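Local coordinates for protein cruciferin (Brassica napus, PDB 3KGL) that probably serves as a seed storage globulin of the 11S family, a nutrient reservoir built of double-cupin subunits, at residues I49-L57 with N251-F259; K65-M76 with V146-T157. One frame throughout, in Å; residues are numbered along the deposited sequence.

Contact 1. Residues I49-L57 with N251-F259; sequences IIESKGLYL and NIIRVQGPF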
loop_
_atom_site.group_PDB
_atom_site.type_symbol
_atom_site.label_atom_id
_atom_site.label_comp_id
_atom_site.label_asym_id
_atom_site.label_seq_id
_atom_site.Cartn_x
_atom_site.Cartn_y
_atom_site.Cartn_z
ATOM N N ILE A 49 -8.793 -27.291 13.402
ATOM C CA ILE A 49 -8.852 -28.279 14.488
ATOM C C ILE A 49 -8.603 -29.695 14.002
ATOM O O ILE A 49 -9.533 -30.355 13.526
ATOM C CB ILE A 49 -10.185 -28.303 15.214
ATOM C CG1 ILE A 49 -10.724 -26.890 15.413
ATOM C CG2 ILE A 49 -9.979 -28.973 16.518
ATOM C CD1 ILE A 49 -11.744 -26.776 16.517
ATOM N N ILE A 50 -7.360 -30.159 14.144
ATOM C CA ILE A 50 -6.931 -31.408 13.514
ATOM C C ILE A 50 -6.923 -32.603 14.470
ATOM O O ILE A 50 -6.278 -32.570 15.521
ATOM C CB ILE A 50 -5.557 -31.262 12.834
ATOM C CG1 ILE A 50 -5.524 -29.989 11.989
ATOM C CG2 ILE A 50 -5.284 -32.474 11.965
ATOM C CD1 ILE A 50 -4.144 -29.460 11.753
ATOM N N GLU A 51 -7.643 -33.658 14.087
ATOM C CA GLU A 51 -7.799 -34.843 14.925
ATOM C C GLU A 51 -6.551 -35.702 14.878
ATOM O O GLU A 51 -5.533 -35.278 14.348
ATOM C CB GLU A 51 -9.021 -35.658 14.491
ATOM C CG GLU A 51 -10.356 -35.051 14.893
ATOM C CD GLU A 51 -10.455 -34.784 16.397
ATOM O OE1 GLU A 51 -9.528 -35.177 17.149
ATOM O OE2 GLU A 51 -11.467 -34.181 16.830
ATOM N N SER A 52 -6.619 -36.908 15.427
ATOM C CA SER A 52 -5.435 -37.751 15.450
ATOM C C SER A 52 -5.301 -38.560 14.166
ATOM O O SER A 52 -6.307 -38.992 13.594
ATOM C CB SER A 52 -5.434 -38.649 16.673
ATOM O OG SER A 52 -4.135 -38.689 17.233
ATOM N N LYS A 53 -4.055 -38.750 13.724
ATOM C CA LYS A 53 -3.751 -39.376 12.437
ATOM C C LYS A 53 -4.164 -38.414 11.327
ATOM O O LYS A 53 -4.181 -38.769 10.142
ATOM C CB LYS A 53 -4.515 -40.697 12.267
ATOM C CG LYS A 53 -4.040 -41.865 13.119
ATOM C CD LYS A 53 -5.218 -42.798 13.460
ATOM C CE LYS A 53 -6.138 -43.060 12.255
ATOM N NZ LYS A 53 -7.403 -43.800 12.603
ATOM N N GLY A 54 -4.506 -37.195 11.729
ATOM C CA GLY A 54 -5.113 -36.228 10.836
ATOM C C GLY A 54 -4.119 -35.361 10.104
ATOM O O GLY A 54 -3.248 -34.740 10.704
ATOM N N LEU A 55 -4.258 -35.327 8.789
ATOM C CA LEU A 55 -3.392 -34.525 7.949
ATOM C C LEU A 55 -4.189 -33.389 7.329
ATOM O O LEU A 55 -5.226 -33.626 6.704
ATOM C CB LEU A 55 -2.777 -35.390 6.846
ATOM C CG LEU A 55 -2.111 -34.628 5.698
ATOM C CD1 LEU A 55 -1.027 -33.704 6.236
ATOM C CD2 LEU A 55 -1.545 -35.581 4.657
ATOM N N TYR A 56 -3.713 -32.159 7.528
ATOM C CA TYR A 56 -4.238 -30.996 6.815
ATOM C C TYR A 56 -3.406 -30.793 5.545
ATOM O O TYR A 56 -2.213 -30.521 5.626
ATOM C CB TYR A 56 -4.190 -29.745 7.693
ATOM C CG TYR A 56 -4.576 -28.490 6.946
ATOM C CD1 TYR A 56 -5.868 -27.990 7.008
ATOM C CD2 TYR A 56 -3.654 -27.814 6.158
ATOM C CE1 TYR A 56 -6.228 -26.849 6.313
ATOM C CE2 TYR A 56 -4.008 -26.672 5.460
ATOM C CZ TYR A 56 -5.294 -26.192 5.543
ATOM O OH TYR A 56 -5.650 -25.054 4.852
ATOM N N LEU A 57 -4.043 -30.922 4.380
ATOM C CA LEU A 57 -3.337 -31.046 3.105
ATOM C C LEU A 57 -2.866 -29.703 2.587
ATOM O O LEU A 57 -3.513 -28.686 2.824
ATOM C CB LEU A 57 -4.228 -31.743 2.079
ATOM C CG LEU A 57 -4.507 -33.227 2.353
ATOM C CD1 LEU A 57 -5.602 -33.762 1.468
ATOM C CD2 LEU A 57 -3.250 -34.030 2.141
ATOM N N ASN A 251 -10.458 -31.293 3.407
ATOM C CA ASN A 251 -9.053 -30.961 3.343
ATOM C C ASN A 251 -8.212 -31.457 4.520
ATOM O O ASN A 251 -6.992 -31.367 4.479
ATOM C CB ASN A 251 -8.894 -29.456 3.174
ATOM C CG ASN A 251 -7.508 -29.079 2.770
ATOM O OD1 ASN A 251 -6.707 -28.629 3.591
ATOM N ND2 ASN A 251 -7.194 -29.293 1.505
ATOM N N ILE A 252 -8.863 -31.959 5.568
ATOM C CA ILE A 252 -8.174 -32.628 6.679
ATOM C C ILE A 252 -8.533 -34.121 6.658
ATOM O O ILE A 252 -9.663 -34.499 6.959
ATOM C CB ILE A 252 -8.587 -32.027 8.034
ATOM C CG1 ILE A 252 -8.900 -30.536 7.880
ATOM C CG2 ILE A 252 -7.521 -32.267 9.080
ATOM C CD1 ILE A 252 -8.642 -29.704 9.133
ATOM N N ILE A 253 -7.582 -34.973 6.294
ATOM C CA ILE A 253 -7.889 -36.385 6.053
ATOM C C ILE A 253 -7.294 -37.370 7.061
ATOM O O ILE A 253 -6.327 -37.075 7.763
ATOM C CB ILE A 253 -7.419 -36.821 4.651
ATOM C CG1 ILE A 253 -5.898 -36.646 4.522
ATOM C CG2 ILE A 253 -8.189 -36.066 3.567
ATOM C CD1 ILE A 253 -5.284 -37.361 3.330
ATOM N N ARG A 254 -7.881 -38.558 7.119
ATOM C CA ARG A 254 -7.326 -39.624 7.936
ATOM C C ARG A 254 -6.161 -40.257 7.184
ATOM O O ARG A 254 -6.312 -40.749 6.052
ATOM C CB ARG A 254 -8.396 -40.662 8.322
ATOM C CG ARG A 254 -7.917 -41.691 9.351
ATOM C CD ARG A 254 -8.912 -41.897 10.502
ATOM N NE ARG A 254 -8.830 -40.835 11.512
ATOM C CZ ARG A 254 -9.838 -40.027 11.852
ATOM N NH1 ARG A 254 -11.032 -40.159 11.281
ATOM N NH2 ARG A 254 -9.658 -39.089 12.778
ATOM N N VAL A 255 -4.987 -40.207 7.800
ATOM C CA VAL A 255 -3.829 -40.813 7.182
ATOM C C VAL A 255 -3.770 -42.263 7.580
ATOM O O VAL A 255 -3.514 -42.591 8.739
ATOM C CB VAL A 255 -2.521 -40.109 7.561
ATOM C CG1 VAL A 255 -1.333 -40.917 7.091
ATOM C CG2 VAL A 255 -2.474 -38.728 6.944
ATOM N N GLN A 256 -4.037 -43.132 6.611
ATOM C CA GLN A 256 -3.833 -44.558 6.803
ATOM C C GLN A 256 -2.348 -44.862 6.598
ATOM O O GLN A 256 -1.755 -44.488 5.576
ATOM C CB GLN A 256 -4.679 -45.380 5.818
ATOM C CG GLN A 256 -5.947 -44.691 5.314
ATOM C CD GLN A 256 -7.075 -44.640 6.345
ATOM O OE1 GLN A 256 -8.144 -44.086 6.075
ATOM N NE2 GLN A 256 -6.842 -45.219 7.523
ATOM N N GLY A 257 -1.737 -45.507 7.584
ATOM C CA GLY A 257 -0.436 -46.101 7.364
ATOM C C GLY A 257 0.809 -45.336 7.772
ATOM O O GLY A 257 0.749 -44.380 8.552
ATOM N N PRO A 258 1.956 -45.765 7.221
ATOM C CA PRO A 258 3.312 -45.401 7.644
ATOM C C PRO A 258 3.719 -44.008 7.223
ATOM O O PRO A 258 4.510 -43.855 6.289
ATOM C CB PRO A 258 4.185 -46.423 6.920
ATOM C CG PRO A 258 3.406 -46.793 5.699
ATOM C CD PRO A 258 1.955 -46.647 6.037
ATOM N N PHE A 259 3.190 -43.009 7.916
ATOM C CA PHE A 259 3.599 -41.620 7.714
ATOM C C PHE A 259 5.033 -41.391 8.225
ATOM O O PHE A 259 5.310 -40.416 8.925
ATOM C CB PHE A 259 2.607 -40.669 8.409
ATOM C CG PHE A 259 2.565 -39.275 7.826
ATOM C CD1 PHE A 259 1.834 -39.009 6.683
ATOM C CD2 PHE A 259 3.230 -38.228 8.442
ATOM C CE1 PHE A 259 1.786 -37.741 6.162
ATOM C CE2 PHE A 259 3.180 -36.956 7.918
ATOM C CZ PHE A 259 2.461 -36.714 6.781
#

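Contact 2. Residues K65-M76 with V146-T157; sequences KLSFVAKGEGLM and VEHIRTGDTIAT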
loop_
_atom_site.group_PDB
_atom_site.type_symbol
_atom_site.label_atom_id
_atom_site.label_comp_id
_atom_site.label_asym_id
_atom_site.label_seq_id
_atom_site.Cartn_x
_atom_site.Cartn_y
_atom_site.Cartn_z
ATOM N N LYS A 65 0.391 -14.862 6.311
ATOM C CA LYS A 65 -0.237 -15.787 7.227
ATOM C C LYS A 65 0.654 -15.845 8.441
ATOM O O LYS A 65 1.864 -16.026 8.328
ATOM C CB LYS A 65 -0.324 -17.177 6.583
ATOM C CG LYS A 65 -1.447 -18.060 7.107
ATOM C CD LYS A 65 -1.553 -19.390 6.344
ATOM C CE LYS A 65 -0.853 -20.535 7.078
ATOM N NZ LYS A 65 -1.654 -21.815 7.099
ATOM N N LEU A 66 0.066 -15.660 9.608
ATOM C CA LEU A 66 0.809 -15.819 10.847
ATOM C C LEU A 66 0.023 -16.807 11.694
ATOM O O LEU A 66 -1.116 -16.543 12.072
ATOM C CB LEU A 66 0.967 -14.475 11.559
ATOM C CG LEU A 66 2.325 -14.152 12.187
ATOM C CD1 LEU A 66 2.232 -12.921 13.083
ATOM C CD2 LEU A 66 2.865 -15.333 12.966
ATOM N N SER A 67 0.616 -17.964 11.956
ATOM C CA SER A 67 -0.101 -19.042 12.628
ATOM C C SER A 67 0.392 -19.180 14.060
ATOM O O SER A 67 1.542 -18.858 14.351
ATOM C CB SER A 67 0.082 -20.374 11.878
ATOM O OG SER A 67 -0.314 -20.305 10.509
ATOM N N PHE A 68 -0.487 -19.654 14.945
ATOM C CA PHE A 68 -0.131 -19.984 16.328
ATOM C C PHE A 68 -0.704 -21.359 16.664
ATOM O O PHE A 68 -1.815 -21.688 16.254
ATOM C CB PHE A 68 -0.683 -18.931 17.280
ATOM C CG PHE A 68 -0.290 -19.132 18.717
ATOM C CD1 PHE A 68 0.911 -18.644 19.197
ATOM C CD2 PHE A 68 -1.142 -19.784 19.598
ATOM C CE1 PHE A 68 1.257 -18.817 20.528
ATOM C CE2 PHE A 68 -0.801 -19.967 20.920
ATOM C CZ PHE A 68 0.402 -19.482 21.386
ATOM N N VAL A 69 0.067 -22.174 17.378
ATOM C CA VAL A 69 -0.410 -23.485 17.797
ATOM C C VAL A 69 -0.915 -23.328 19.219
ATOM O O VAL A 69 -0.143 -23.016 20.121
ATOM C CB VAL A 69 0.699 -24.553 17.739
ATOM C CG1 VAL A 69 1.049 -24.900 16.300
ATOM C CG2 VAL A 69 1.916 -24.047 18.439
ATOM N N ALA A 70 -2.218 -23.511 19.408
ATOM C CA ALA A 70 -2.857 -23.175 20.673
ATOM C C ALA A 70 -2.957 -24.388 21.570
ATOM O O ALA A 70 -2.764 -24.286 22.779
ATOM C CB ALA A 70 -4.226 -22.596 20.430
ATOM N N LYS A 71 -3.275 -25.528 20.964
ATOM C CA LYS A 71 -3.362 -26.801 21.668
ATOM C C LYS A 71 -2.726 -27.877 20.806
ATOM O O LYS A 71 -3.056 -28.015 19.632
ATOM C CB LYS A 71 -4.827 -27.202 21.950
ATOM C CG LYS A 71 -5.795 -26.055 22.236
ATOM C CD LYS A 71 -7.058 -26.508 22.991
ATOM C CE LYS A 71 -6.806 -26.514 24.498
ATOM N NZ LYS A 71 -5.952 -25.359 24.953
ATOM N N GLY A 72 -1.817 -28.647 21.379
ATOM C CA GLY A 72 -1.414 -29.863 20.714
ATOM C C GLY A 72 0.015 -29.850 20.254
ATOM O O GLY A 72 0.817 -29.024 20.689
ATOM N N GLU A 73 0.320 -30.779 19.357
ATOM C CA GLU A 73 1.681 -31.026 18.929
ATOM C C GLU A 73 1.585 -31.740 17.589
ATOM O O GLU A 73 0.612 -32.446 17.335
ATOM C CB GLU A 73 2.383 -31.909 19.969
ATOM C CG GLU A 73 3.881 -31.661 20.149
ATOM C CD GLU A 73 4.403 -32.139 21.510
ATOM O OE1 GLU A 73 5.639 -32.315 21.659
ATOM O OE2 GLU A 73 3.577 -32.331 22.433
ATOM N N GLY A 74 2.577 -31.551 16.722
ATOM C CA GLY A 74 2.586 -32.246 15.448
ATOM C C GLY A 74 3.716 -31.888 14.497
ATOM O O GLY A 74 4.755 -31.376 14.906
ATOM N N LEU A 75 3.500 -32.169 13.215
ATOM C CA LEU A 75 4.488 -31.919 12.173
ATOM C C LEU A 75 4.007 -30.814 11.230
ATOM O O LEU A 75 2.805 -30.635 11.043
ATOM C CB LEU A 75 4.766 -33.216 11.394
ATOM C CG LEU A 75 5.345 -34.354 12.246
ATOM C CD1 LEU A 75 5.570 -35.611 11.447
ATOM C CD2 LEU A 75 6.644 -33.905 12.863
ATOM N N MET A 76 4.947 -30.069 10.654
ATOM C CA MET A 76 4.630 -29.082 9.626
ATOM C C MET A 76 5.618 -29.077 8.468
ATOM O O MET A 76 6.805 -29.306 8.643
ATOM C CB MET A 76 4.573 -27.680 10.204
ATOM C CG MET A 76 4.752 -26.626 9.139
ATOM S SD MET A 76 4.838 -24.979 9.829
ATOM C CE MET A 76 6.372 -25.085 10.744
ATOM N N VAL A 146 10.701 -31.070 7.163
ATOM C CA VAL A 146 9.524 -31.281 7.988
ATOM C C VAL A 146 9.869 -30.939 9.426
ATOM O O VAL A 146 10.636 -31.650 10.071
ATOM C CB VAL A 146 9.059 -32.733 7.935
ATOM C CG1 VAL A 146 8.018 -32.991 9.011
ATOM C CG2 VAL A 146 8.510 -33.054 6.566
ATOM N N GLU A 147 9.302 -29.844 9.917
ATOM C CA GLU A 147 9.536 -29.381 11.277
ATOM C C GLU A 147 8.568 -30.045 12.269
ATOM O O GLU A 147 7.518 -30.552 11.871
ATOM C CB GLU A 147 9.405 -27.853 11.335
ATOM C CG GLU A 147 10.582 -27.095 10.721
ATOM C CD GLU A 147 10.164 -25.806 10.011
ATOM O OE1 GLU A 147 9.794 -25.871 8.814
ATOM O OE2 GLU A 147 10.225 -24.726 10.645
ATOM N N HIS A 148 8.943 -30.074 13.550
ATOM C CA HIS A 148 8.024 -30.473 14.609
ATOM C C HIS A 148 7.488 -29.208 15.251
ATOM O O HIS A 148 8.216 -28.223 15.405
ATOM C CB HIS A 148 8.706 -31.342 15.666
ATOM C CG HIS A 148 7.771 -31.860 16.720
ATOM N ND1 HIS A 148 7.709 -31.328 17.991
ATOM C CD2 HIS A 148 6.861 -32.866 16.687
ATOM C CE1 HIS A 148 6.798 -31.981 18.694
ATOM N NE2 HIS A 148 6.269 -32.918 17.926
ATOM N N ILE A 149 6.211 -29.235 15.611
ATOM C CA ILE A 149 5.572 -28.094 16.250
ATOM C C ILE A 149 4.877 -28.507 17.541
ATOM O O ILE A 149 4.316 -29.605 17.640
ATOM C CB ILE A 149 4.559 -27.414 15.316
ATOM C CG1 ILE A 149 3.591 -28.446 14.738
ATOM C CG2 ILE A 149 5.274 -26.691 14.199
ATOM C CD1 ILE A 149 2.459 -27.838 13.971
ATOM N N ARG A 150 4.941 -27.620 18.531
ATOM C CA ARG A 150 4.322 -27.837 19.833
ATOM C C ARG A 150 3.623 -26.556 20.214
ATOM O O ARG A 150 3.844 -25.528 19.589
ATOM C CB ARG A 150 5.375 -28.169 20.900
ATOM C CG ARG A 150 6.620 -27.293 20.838
ATOM C CD ARG A 150 7.165 -26.945 22.216
ATOM N NE ARG A 150 8.372 -26.131 22.088
ATOM C CZ ARG A 150 8.795 -25.246 22.987
ATOM N NH1 ARG A 150 8.114 -25.052 24.114
ATOM N NH2 ARG A 150 9.901 -24.538 22.747
ATOM N N THR A 151 2.808 -26.608 21.260
ATOM C CA THR A 151 2.045 -25.441 21.686
ATOM C C THR A 151 2.932 -24.215 21.929
ATOM O O THR A 151 3.984 -24.308 22.556
ATOM C CB THR A 151 1.178 -25.765 22.908
ATOM O OG1 THR A 151 0.115 -26.645 22.505
ATOM C CG2 THR A 151 0.585 -24.506 23.501
ATOM N N GLY A 152 2.511 -23.075 21.391
ATOM C CA GLY A 152 3.242 -21.836 21.562
ATOM C C GLY A 152 4.081 -21.451 20.357
ATOM O O GLY A 152 4.527 -20.304 20.239
ATOM N N ASP A 153 4.316 -22.403 19.463
ATOM C CA ASP A 153 5.050 -22.095 18.247
ATOM C C ASP A 153 4.282 -21.039 17.460
ATOM O O ASP A 153 3.063 -21.099 17.342
ATOM C CB ASP A 153 5.258 -23.343 17.376
ATOM C CG ASP A 153 6.330 -24.281 17.913
ATOM O OD1 ASP A 153 7.249 -23.816 18.626
ATOM O OD2 ASP A 153 6.251 -25.492 17.605
ATOM N N THR A 154 5.006 -20.068 16.925
ATOM C CA THR A 154 4.412 -19.058 16.077
ATOM C C THR A 154 5.055 -19.129 14.692
ATOM O O THR A 154 6.249 -18.894 14.544
ATOM C CB THR A 154 4.585 -17.676 16.700
ATOM O OG1 THR A 154 4.258 -17.754 18.094
ATOM C CG2 THR A 154 3.671 -16.655 16.015
ATOM N N ILE A 155 4.249 -19.469 13.690
ATOM C CA ILE A 155 4.723 -19.698 12.324
ATOM C C ILE A 155 4.410 -18.543 11.375
ATOM O O ILE A 155 3.326 -17.966 11.441
ATOM C CB ILE A 155 4.085 -20.972 11.728
ATOM C CG1 ILE A 155 4.780 -22.230 12.256
ATOM C CG2 ILE A 155 4.102 -20.918 10.205
ATOM C CD1 ILE A 155 4.077 -22.856 13.426
ATOM N N ALA A 156 5.349 -18.218 10.481
ATOM C CA ALA A 156 5.117 -17.194 9.455
ATOM C C ALA A 156 5.148 -17.748 8.029
ATOM O O ALA A 156 5.941 -18.638 7.700
ATOM C CB ALA A 156 6.089 -16.057 9.594
ATOM N N THR A 157 4.274 -17.199 7.191
ATOM C CA THR A 157 4.110 -17.682 5.835
ATOM C C THR A 157 3.936 -16.553 4.831
ATOM O O THR A 157 3.030 -15.740 4.952
ATOM C CB THR A 157 2.935 -18.665 5.743
ATOM O OG1 THR A 157 3.445 -20.001 5.766
ATOM C CG2 THR A 157 2.146 -18.461 4.456
HETATM O O HOH W 1 2.965 -29.116 23.345
#

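Contact 1. Residues I49-L57 with N251-F259
With CG anti to the backbone N (chi1 173°), Tyr56 lays its ring edge-on to Ile252, whose CD1 sits near the ring plane, 3.9 Å from ring atom CD1 of Tyr56; Leu55, turned alike (166°), sends CD2 toward the Phe259 ring. The amide of Asn251 stands over one face of the tyrosine ring, steeply inclined to it, and Ile50 adds a methyl contact, its CG2 3.7 Å from Ile252 CG2. On the side of Leu55 and Ile253, Leu55 CB lies 3.4 Å from Val255 CG2. The Leu57 side chain crosses that of Ile253 at about a right angle, CD1 against CG2. The antiparallel backbones are joined by Leu55 N to Ile253 O (2.9 Å) and Ile253 N to Leu55 O (2.7 Å). Val255 N to Lys53 O and Leu57 N to Asn251 O extend the pairing at its two ends. Gly54 closes a type II turn that starts at Glu51. Ile253 and Val255 also pack on Asn428, and Phe259 on Val425, of the second subunit. The Tyr56 hydroxyl hydrogen-bonds to Ser59 OG and to a glycerol probably left from crystallisation. At the turn Arg254 offers NH2, edge-on, to Ser52 O in a weak bond of 3.5 Å. Lys53 NZ comes within 3.5 Å of Arg254 NE, two like charges near the surface, Lys53 exposed and Arg254 partly so. The grip therefore rests on backbone bonds and buried hydrocarbon, while this pair of cations probably relies on solvent to screen its repulsion.

Contact 2. Residues K65-M76 with V146-T157
Met76 and Ile155 reach toward each other tip to tip at the apolar centre, with Met76 CE 3.6 Å from Ile155 CG1. The methionine runs out extended and then folds at its last torsion (chi3 66°), which leaves CE also 4.0 Å from Ile149 CG2. Ile149 CD1 in turn touches Val69 CG1, linking the two strand pairs. Further out, Phe68 sets its ring against the turn: CZ is 3.7 Å from Gly152 CA, while Thr154 OG1 meets the ring edge at CD1. Cutting this phenylalanine back to an alanine would probably open a gap beside Gly152 and leave that side of the turn without its packing partner. The backbones pair antiparallel in two runs, 65-71 with 153-157 (Ser67 with Ile155) and 73-76 with 146-150 (Gly74 with Ile149), and Gly152 N reaches Val69 O at the bend. The polar edge begins with Thr151 OG1, which donates to a lone pair of Gly72 O (3.1 Å), in the carbonyl plane. Asp153 OD2 accepts Arg150 N at 2.7 Å from above the carboxylate plane, which probably steadies the type II turn from Arg150 to Asp153, and Asp153 OD1 is held by Asn290. Glu73 OE1 lies at the His148 ring edge, 3.2 Å from CE1. Glu147 takes its carboxylate to Arg78 and Thr288. Strand 65-71 runs between 153-157 and 173-180, and strand 73-79 between 141-150 and 162-166; Phe165 and Gln163 from 162-166 and Thr288 from 288-290 pack about Met76 and Ile155, inside the N-terminal cupin barrel.

In the fold
Contacts 1 and 2 lie about 16 Å apart between centres and, though their nearest atoms come within about 4 Å, they do not meet. Along the chain 49-57 comes first, then 65-76, 146-157 and last 251-259, so contact 1 brackets contact 2 in sequence. Both reach the same two antiparallel sheets: strands 43-50 and 65-71 belong to one, each next to 173-180, while 54-61 and 73-79 belong to the other, each next to 162-166. Contact 2 thus links strands within the N-terminal cupin, and contact 1 brings the later strand 252-254 back onto that cupin's sheet, tying it in at a site where two subunits of the assembly meet.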